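Local coordinates for protein putative chitobiase (Bacteroides thetaiotaomicron, PDB 3HNM) that is of unknown function but, as a magnesium-bound F5/8 type C domain of a putative chitobiase, may bind carbohydrate, at residues S19-N24 with V68-K73; H91-T96 with G152-L157. One frame throughout, in Å; residues are numbered along the deposited sequence.

Contact 1 (S19-N24 with V68-K73); sequences SVIDFN and VFDMGK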
loop_
_atom_site.group_PDB
_atom_site.type_symbol
_atom_site.label_atom_id
_atom_site.label_comp_id
_atom_site.label_asym_id
_atom_site.label_seq_id
_atom_site.Cartn_x
_atom_site.Cartn_y
_atom_site.Cartn_z
ATOM N N SER A 19 -5.064 10.130 -1.280
ATOM C CA SER A 19 -6.248 9.748 -0.522
ATOM C C SER A 19 -6.846 8.414 -0.989
ATOM O O SER A 19 -7.303 8.311 -2.124
ATOM C CB SER A 19 -7.296 10.852 -0.638
ATOM O OG SER A 19 -7.320 11.375 -1.954
ATOM N N VAL A 20 -6.844 7.407 -0.114
ATOM C CA VAL A 20 -7.381 6.093 -0.449
ATOM C C VAL A 20 -8.846 6.218 -0.821
ATOM O O VAL A 20 -9.718 6.328 0.046
ATOM C CB VAL A 20 -7.234 5.110 0.722
ATOM C CG1 VAL A 20 -7.808 3.761 0.348
ATOM C CG2 VAL A 20 -5.774 4.955 1.076
ATOM N N ILE A 21 -9.091 6.191 -2.130
ATOM C CA ILE A 21 -10.422 6.333 -2.703
ATOM C C ILE A 21 -11.174 5.003 -2.763
ATOM O O ILE A 21 -12.358 4.964 -3.095
ATOM C CB ILE A 21 -10.337 6.986 -4.128
ATOM C CG1 ILE A 21 -11.721 7.456 -4.582
ATOM C CG2 ILE A 21 -9.781 5.986 -5.157
ATOM C CD1 ILE A 21 -11.762 7.905 -6.039
ATOM N N ASP A 22 -10.502 3.905 -2.447
ATOM C CA ASP A 22 -11.196 2.627 -2.448
ATOM C C ASP A 22 -10.401 1.466 -1.867
ATOM O O ASP A 22 -9.187 1.370 -2.044
ATOM C CB ASP A 22 -11.670 2.285 -3.860
ATOM C CG ASP A 22 -12.396 0.965 -3.913
ATOM O OD1 ASP A 22 -12.940 0.549 -2.876
ATOM O OD2 ASP A 22 -12.438 0.333 -4.981
ATOM N N PHE A 23 -11.100 0.593 -1.152
ATOM C CA PHE A 23 -10.472 -0.577 -0.561
ATOM C C PHE A 23 -11.546 -1.627 -0.287
ATOM O O PHE A 23 -12.737 -1.356 -0.456
ATOM C CB PHE A 23 -9.715 -0.184 0.720
ATOM C CG PHE A 23 -10.595 0.387 1.806
ATOM C CD1 PHE A 23 -11.269 -0.453 2.684
ATOM C CD2 PHE A 23 -10.762 1.762 1.940
ATOM C CE1 PHE A 23 -12.100 0.061 3.678
ATOM C CE2 PHE A 23 -11.590 2.289 2.928
ATOM C CZ PHE A 23 -12.257 1.432 3.795
ATOM N N ASN A 24 -11.129 -2.825 0.109
ATOM C CA ASN A 24 -12.085 -3.891 0.385
ATOM C C ASN A 24 -11.896 -4.536 1.757
ATOM O O ASN A 24 -12.666 -5.418 2.140
ATOM C CB ASN A 24 -12.014 -4.972 -0.712
ATOM C CG ASN A 24 -10.858 -5.953 -0.513
ATOM O OD1 ASN A 24 -9.781 -5.584 -0.054
ATOM N ND2 ASN A 24 -11.079 -7.203 -0.879
ATOM N N VAL A 68 -7.006 1.532 -3.615
ATOM C CA VAL A 68 -6.914 2.374 -4.796
ATOM C C VAL A 68 -6.549 3.782 -4.369
ATOM O O VAL A 68 -7.407 4.555 -3.956
ATOM C CB VAL A 68 -8.257 2.404 -5.542
ATOM C CG1 VAL A 68 -8.123 3.189 -6.832
ATOM C CG2 VAL A 68 -8.733 0.985 -5.797
ATOM N N PHE A 69 -5.271 4.116 -4.467
ATOM C CA PHE A 69 -4.803 5.435 -4.059
ATOM C C PHE A 69 -5.005 6.487 -5.122
ATOM O O PHE A 69 -4.700 6.258 -6.282
ATOM C CB PHE A 69 -3.330 5.346 -3.728
ATOM C CG PHE A 69 -3.009 4.258 -2.766
ATOM C CD1 PHE A 69 -3.369 4.374 -1.430
ATOM C CD2 PHE A 69 -2.357 3.108 -3.189
ATOM C CE1 PHE A 69 -3.077 3.361 -0.531
ATOM C CE2 PHE A 69 -2.059 2.086 -2.293
ATOM C CZ PHE A 69 -2.420 2.213 -0.964
ATOM N N ASP A 70 -5.515 7.648 -4.732
ATOM C CA ASP A 70 -5.708 8.733 -5.692
ATOM C C ASP A 70 -4.639 9.808 -5.463
ATOM O O ASP A 70 -4.782 10.642 -4.574
ATOM C CB ASP A 70 -7.097 9.357 -5.542
ATOM C CG ASP A 70 -7.366 10.405 -6.596
ATOM O OD1 ASP A 70 -6.367 10.929 -7.144
ATOM O OD2 ASP A 70 -8.554 10.711 -6.873
HETATM N N MSE A 71 -3.584 9.804 -6.276
HETATM C CA MSE A 71 -2.491 10.764 -6.119
HETATM C C MSE A 71 -2.858 12.214 -6.388
HETATM O O MSE A 71 -2.016 13.101 -6.239
HETATM C CB MSE A 71 -1.318 10.365 -7.003
HETATM C CG MSE A 71 -0.600 9.125 -6.530
HETATM SE SE MSE A 71 0.726 8.491 -7.817
HETATM C CE MSE A 71 2.205 9.671 -7.338
ATOM N N GLY A 72 -4.106 12.446 -6.786
ATOM C CA GLY A 72 -4.571 13.798 -7.048
ATOM C C GLY A 72 -4.360 14.252 -8.477
ATOM O O GLY A 72 -5.311 14.594 -9.186
ATOM N N LYS A 73 -3.104 14.257 -8.907
ATOM C CA LYS A 73 -2.770 14.676 -10.254
ATOM C C LYS A 73 -2.136 13.514 -11.024
ATOM O O LYS A 73 -2.119 12.392 -10.531
ATOM C CB LYS A 73 -1.829 15.882 -10.199
ATOM C CG LYS A 73 -1.101 16.061 -8.877
ATOM C CD LYS A 73 -0.265 17.336 -8.920
ATOM C CE LYS A 73 0.125 17.849 -7.530
ATOM N NZ LYS A 73 -1.056 18.234 -6.688
#

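Contact 2 (H91-T96 with G152-L157); sequences HVWAGT and GLRVSL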
loop_
_atom_site.group_PDB
_atom_site.type_symbol
_atom_site.label_atom_id
_atom_site.label_comp_id
_atom_site.label_asym_id
_atom_site.label_seq_id
_atom_site.Cartn_x
_atom_site.Cartn_y
_atom_site.Cartn_z
ATOM N N HIS A 91 0.981 -3.506 15.611
ATOM C CA HIS A 91 0.991 -4.805 14.955
ATOM C C HIS A 91 2.135 -5.033 13.970
ATOM O O HIS A 91 1.896 -5.175 12.770
ATOM C CB HIS A 91 -0.327 -5.034 14.211
ATOM C CG HIS A 91 -1.533 -5.123 15.095
ATOM N ND1 HIS A 91 -2.162 -4.012 15.611
ATOM C CD2 HIS A 91 -2.267 -6.188 15.494
ATOM C CE1 HIS A 91 -3.234 -4.387 16.283
ATOM N NE2 HIS A 91 -3.321 -5.703 16.226
ATOM N N VAL A 92 3.369 -5.074 14.468
ATOM C CA VAL A 92 4.513 -5.306 13.591
ATOM C C VAL A 92 4.564 -6.790 13.226
ATOM O O VAL A 92 5.085 -7.160 12.169
ATOM C CB VAL A 92 5.849 -4.892 14.255
ATOM C CG1 VAL A 92 5.879 -3.395 14.465
ATOM C CG2 VAL A 92 6.023 -5.610 15.573
ATOM N N TRP A 93 4.015 -7.638 14.094
ATOM C CA TRP A 93 3.999 -9.075 13.826
ATOM C C TRP A 93 2.939 -9.383 12.757
ATOM O O TRP A 93 2.954 -10.450 12.134
ATOM C CB TRP A 93 3.712 -9.894 15.113
ATOM C CG TRP A 93 2.365 -9.620 15.747
ATOM C CD1 TRP A 93 2.079 -8.642 16.646
ATOM C CD2 TRP A 93 1.101 -10.210 15.390
ATOM N NE1 TRP A 93 0.717 -8.566 16.860
ATOM C CE2 TRP A 93 0.096 -9.517 16.099
ATOM C CE3 TRP A 93 0.723 -11.245 14.530
ATOM C CZ2 TRP A 93 -1.252 -9.822 15.979
ATOM C CZ3 TRP A 93 -0.624 -11.549 14.409
ATOM C CH2 TRP A 93 -1.594 -10.838 15.129
ATOM N N ALA A 94 2.035 -8.433 12.528
ATOM C CA ALA A 94 0.963 -8.616 11.554
ATOM C C ALA A 94 1.368 -8.348 10.105
ATOM O O ALA A 94 0.693 -8.806 9.188
ATOM C CB ALA A 94 -0.222 -7.747 11.932
ATOM N N GLY A 95 2.462 -7.613 9.905
ATOM C CA GLY A 95 2.924 -7.324 8.557
ATOM C C GLY A 95 3.390 -8.619 7.932
ATOM O O GLY A 95 4.542 -9.015 8.081
ATOM N N THR A 96 2.491 -9.283 7.218
ATOM C CA THR A 96 2.818 -10.565 6.630
ATOM C C THR A 96 2.649 -10.637 5.124
ATOM O O THR A 96 2.527 -11.725 4.558
ATOM C CB THR A 96 1.986 -11.675 7.314
ATOM O OG1 THR A 96 0.614 -11.267 7.382
ATOM C CG2 THR A 96 2.498 -11.930 8.732
ATOM N N GLY A 152 -3.243 -17.443 12.780
ATOM C CA GLY A 152 -3.738 -17.557 11.429
ATOM C C GLY A 152 -3.496 -16.317 10.594
ATOM O O GLY A 152 -2.679 -15.467 10.944
ATOM N N LEU A 153 -4.236 -16.223 9.489
ATOM C CA LEU A 153 -4.155 -15.110 8.547
ATOM C C LEU A 153 -4.468 -13.735 9.143
ATOM O O LEU A 153 -5.631 -13.338 9.254
ATOM C CB LEU A 153 -5.103 -15.363 7.366
ATOM C CG LEU A 153 -5.283 -14.295 6.287
ATOM C CD1 LEU A 153 -4.339 -14.586 5.159
ATOM C CD2 LEU A 153 -6.718 -14.295 5.784
ATOM N N ARG A 154 -3.426 -13.008 9.526
ATOM C CA ARG A 154 -3.569 -11.650 10.070
ATOM C C ARG A 154 -2.669 -10.801 9.196
ATOM O O ARG A 154 -1.715 -11.311 8.620
ATOM C CB ARG A 154 -3.071 -11.587 11.516
ATOM C CG ARG A 154 -3.926 -12.322 12.507
ATOM C CD ARG A 154 -5.305 -11.725 12.540
ATOM N NE ARG A 154 -6.149 -12.333 13.566
ATOM C CZ ARG A 154 -7.438 -12.055 13.704
ATOM N NH1 ARG A 154 -8.015 -11.186 12.883
ATOM N NH2 ARG A 154 -8.153 -12.638 14.648
ATOM N N VAL A 155 -2.962 -9.521 9.067
ATOM C CA VAL A 155 -2.087 -8.700 8.250
ATOM C C VAL A 155 -2.257 -7.206 8.496
ATOM O O VAL A 155 -3.380 -6.699 8.593
ATOM C CB VAL A 155 -2.222 -9.084 6.713
ATOM C CG1 VAL A 155 -3.611 -9.604 6.428
ATOM C CG2 VAL A 155 -1.911 -7.898 5.814
ATOM N N SER A 156 -1.123 -6.530 8.674
ATOM C CA SER A 156 -1.107 -5.093 8.882
ATOM C C SER A 156 -0.030 -4.503 7.980
ATOM O O SER A 156 1.000 -5.133 7.737
ATOM C CB SER A 156 -0.851 -4.738 10.349
ATOM O OG SER A 156 0.375 -5.250 10.809
ATOM N N LEU A 157 -0.290 -3.300 7.470
ATOM C CA LEU A 157 0.623 -2.611 6.562
ATOM C C LEU A 157 1.114 -1.284 7.119
ATOM O O LEU A 157 0.334 -0.507 7.672
ATOM C CB LEU A 157 -0.076 -2.345 5.233
ATOM C CG LEU A 157 0.893 -2.022 4.108
ATOM C CD1 LEU A 157 1.781 -3.245 3.868
ATOM C CD2 LEU A 157 0.131 -1.662 2.849
#

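Contact 1 (S19-N24 with V68-K73)
Val20 and Phe69 form a non-hydrogen-bonded pair between the antiparallel strands 20-23 and 68-71, whose axes run 4.6 Å apart at 168°. Three backbone bonds join the segments. Asp70 N donates to Ser19 O at 3.2 Å. Ile21 N donates to Val68 O at 3.0 Å. Val68 N donates to Asp22 O at 2.7 Å. Ile21 and Asp22 thus both face Val68, which makes a classic beta bulge.

Val20 and Phe69 lie side by side. Methyl CG2 of Val20 meets the rim of the Phe69 ring near its plane, 3.5 Å from CE1. Val68 CG1 lies 3.7 Å from Ile21 CG2, and Val68 CG2 lies 3.8 Å from Asp22 CB. Asp70 OD1 accepts from Gly72 N at 2.7 Å in an Asx turn, where the chain turns a corner. It also forms a salt bridge with Arg137 NE, so this one oxygen of a buried residue has two partners.

The contact is an edge-strand pairing in the beta-sandwich expected of an F5/8 type C (discoidin-like) domain. Strand 20-23 is an outermost strand of the five-stranded antiparallel sheet. Asp22 OD2 is hydrogen-bonded to Tyr66 OH of strand 65-71. Strand 138-146 flanks strand 65-71 on its other side, and Phe69 also touches Val160 of strand 156-166 in the second sheet.

Contact 2 (H91-T96 with G152-L157)
Thr96 and Arg154 are joined by a bond from side chain to backbone. Thr96 OG1 donates to Arg154 O at 2.6 Å, in the carbonyl plane. A chi1 of 48° places OG1 between the backbone N and carbonyl carbon of Thr96, where it reaches Arg154 O. Thr96 OG1 also lies 3.6 Å from Val155 CB. A valine in place of Thr96 would probably leave Arg154 O without its hydroxyl partner and weaken the hold between the loop and the residues leading into the strand.

Ala94 O is approached by two groups. Ser156 N donates a weak bond to it at 3.0 Å, and Val155 CA makes a CA-H...O contact at 2.9 Å. A second contact of this kind runs from Gly95 CA to Ser156 O at 3.0 Å. Ser156 OG also points at His91 O, but its placement is doubtful in the model.

Trp93 and Arg154 lie side by side. On the benzo part of the indole, Trp93 CZ3 is 3.8 Å from Arg154 CB and Trp93 CH2 is 3.8 Å from Arg154 CG. The guanidinium plane is turned 90° to the indole.

The next shell places these groups. Arg154 has a salt bridge to Asp151, a hydrogen bond from NH1 to Trp57 O and a cation-pi contact with the Trp57 ring. His91 ND1 is bonded to Gln52 OE1, and Tyr150 meets the Trp93 ring.

The contact fixes a connecting loop of the beta-sandwich to the start of strand 156-166. Its polar contacts all use main-chain oxygens as acceptors, and only the bond from Thr96 OG1 to Arg154 O is neither weak nor doubtful. Arg154 ties the loop to Asp151 and Trp57, and Asp151 would probably balance the charge of this buried arginine.

How the contacts relate
Both segments of contact 1 precede those of contact 2 in the chain. The two centres are 22 Å apart, with the middle of the chain between them, and the nearest atoms are about 6 Å apart. Contact 1 adds an outermost strand to the five-stranded sheet. Contact 2 secures a loop at the start of strand 156-166, in the four-stranded sheet. Both lie near the magnesium ion: the side chain of Phe69 is about 9 Å from it and that of Ser156 about 10 Å. Neither contact supplies a ligand. The site is formed by Ser43, Asp46, Asn48, Thr51 and Gly158, and Gly158 directly follows Leu157, the last residue of contact 2.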